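Local coordinates for mandelate racemase/muconate lactonizing protein (Thermobispora bispora, PDB 3VC5) that probably dehydrates D-glucarate to 5-dehydro-4-deoxy-D-glucarate with the help of magnesium, as an enolase-superfamily enzyme of the glucarate dehydratase group, at residues A[194-197]-A[198-202]. Numbering follows the deposited sequence.
Sequences AQAR and LLIGE
Helix 189-203 is the crossover of a beta-alpha-beta unit in the enolase-superfamily barrel, linking strand 161-169 to strand 208-211, and residues 194-202 span about two and a half of its turns. In four successive i to i+4 backbone bonds, the N-H groups of Leu198, Leu199, Ile200 and Gly201 bond to the carbonyl oxygens of Ala194, Gln195, Ala196 and Arg197 in turn. Leu199 N gives the straightest, 2.9 Å from Gln195 O with an N-H...O angle of 172°. The last is more bent, with Gly201 N 2.9 Å from Arg197 O at an N-H...O angle of 146°.

On the barrel-facing side, Gln195 and Leu199 lie one turn apart, and both side chains, like Ala196, touch Leu168 of strand 161-169. Leu199 CD1 turns back along the helix and comes within 4.4 Å of Gln195 CG, passing 3.7 Å from Gln195 O. Ala196 also packs on Leu227 of helix 217-230, the neighbouring barrel helix. Arg197 reaches Ala230 of that helix through its side chain. Ile200 places CG1 beside its own backbone N (chi1 -71°), which folds the branch back over the preceding turn, with CG1 3.3 Å from Ala196 O and the terminal CD1 4.4 Å from Ala196 CB.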
loop_
_atom_site.group_PDB
_atom_site.type_symbol
_atom_site.label_atom_id
_atom_site.label_comp_id
_atom_site.label_asym_id
_atom_site.label_seq_id
_atom_site.Cartn_x
_atom_site.Cartn_y
_atom_site.Cartn_z
ATOM N N ALA A 194 22.525 -23.587 -24.814
ATOM C CA ALA A 194 23.848 -22.961 -24.909
ATOM C C ALA A 194 23.786 -21.510 -24.420
ATOM O O ALA A 194 24.699 -21.035 -23.727
ATOM C CB ALA A 194 24.386 -23.021 -26.328
ATOM N N GLN A 195 22.707 -20.814 -24.795
ATOM C CA GLN A 195 22.508 -19.433 -24.370
ATOM C C GLN A 195 22.406 -19.348 -22.839
ATOM O O GLN A 195 22.988 -18.452 -22.206
ATOM C CB GLN A 195 21.246 -18.863 -25.024
ATOM C CG GLN A 195 21.011 -17.364 -24.786
ATOM C CD GLN A 195 19.674 -16.965 -25.357
ATOM O OE1 GLN A 195 19.497 -16.897 -26.584
ATOM N NE2 GLN A 195 18.715 -16.765 -24.492
ATOM N N ALA A 196 21.643 -20.265 -22.249
ATOM C CA ALA A 196 21.560 -20.389 -20.797
ATOM C C ALA A 196 22.953 -20.557 -20.145
ATOM O O ALA A 196 23.256 -19.905 -19.137
ATOM C CB ALA A 196 20.664 -21.562 -20.418
ATOM N N ARG A 197 23.773 -21.459 -20.688
ATOM C CA ARG A 197 25.121 -21.682 -20.142
ATOM C C ARG A 197 25.919 -20.387 -20.167
ATOM O O ARG A 197 26.646 -20.067 -19.220
ATOM C CB ARG A 197 25.867 -22.754 -20.935
ATOM C CG ARG A 197 25.328 -24.156 -20.738
ATOM C CD ARG A 197 26.312 -25.192 -21.256
ATOM N NE ARG A 197 25.623 -26.455 -21.503
ATOM C CZ ARG A 197 25.256 -27.300 -20.543
ATOM N NH1 ARG A 197 25.514 -27.007 -19.270
ATOM N NH2 ARG A 197 24.626 -28.431 -20.849
ATOM N N LEU A 198 25.788 -19.656 -21.267
ATOM C CA LEU A 198 26.493 -18.398 -21.438
ATOM C C LEU A 198 26.041 -17.373 -20.370
ATOM O O LEU A 198 26.870 -16.853 -19.619
ATOM C CB LEU A 198 26.275 -17.875 -22.862
ATOM C CG LEU A 198 27.049 -16.663 -23.392
ATOM C CD1 LEU A 198 26.838 -16.489 -24.888
ATOM C CD2 LEU A 198 26.651 -15.410 -22.664
ATOM N N LEU A 199 24.734 -17.110 -20.278
ATOM C CA LEU A 199 24.241 -16.112 -19.328
ATOM C C LEU A 199 24.476 -16.527 -17.878
ATOM O O LEU A 199 24.831 -15.695 -17.044
ATOM C CB LEU A 199 22.738 -15.844 -19.538
ATOM C CG LEU A 199 22.343 -14.719 -20.510
ATOM C CD1 LEU A 199 23.058 -14.812 -21.826
ATOM C CD2 LEU A 199 20.814 -14.659 -20.706
ATOM N N ILE A 200 24.217 -17.793 -17.554
ATOM C CA ILE A 200 24.418 -18.269 -16.190
ATOM C C ILE A 200 25.894 -18.225 -15.815
ATOM O O ILE A 200 26.247 -17.848 -14.695
ATOM C CB ILE A 200 23.782 -19.666 -15.968
ATOM C CG1 ILE A 200 22.249 -19.535 -15.968
ATOM C CG2 ILE A 200 24.251 -20.297 -14.643
ATOM C CD1 ILE A 200 21.517 -20.865 -16.192
ATOM N N GLY A 201 26.759 -18.534 -16.775
ATOM C CA GLY A 201 28.208 -18.481 -16.519
ATOM C C GLY A 201 28.634 -17.070 -16.154
ATOM O O GLY A 201 29.443 -16.878 -15.248
ATOM N N GLU A 202 28.075 -16.082 -16.852
ATOM C CA GLU A 202 28.454 -14.681 -16.654
ATOM C C GLU A 202 27.836 -14.027 -15.431
ATOM O O GLU A 202 28.514 -13.278 -14.717
ATOM C CB GLU A 202 28.179 -13.853 -17.920
ATOM C CG GLU A 202 28.999 -14.339 -19.130
ATOM C CD GLU A 202 28.720 -13.594 -20.438
ATOM O OE1 GLU A 202 27.861 -12.690 -20.447
ATOM O OE2 GLU A 202 29.388 -13.917 -21.462
#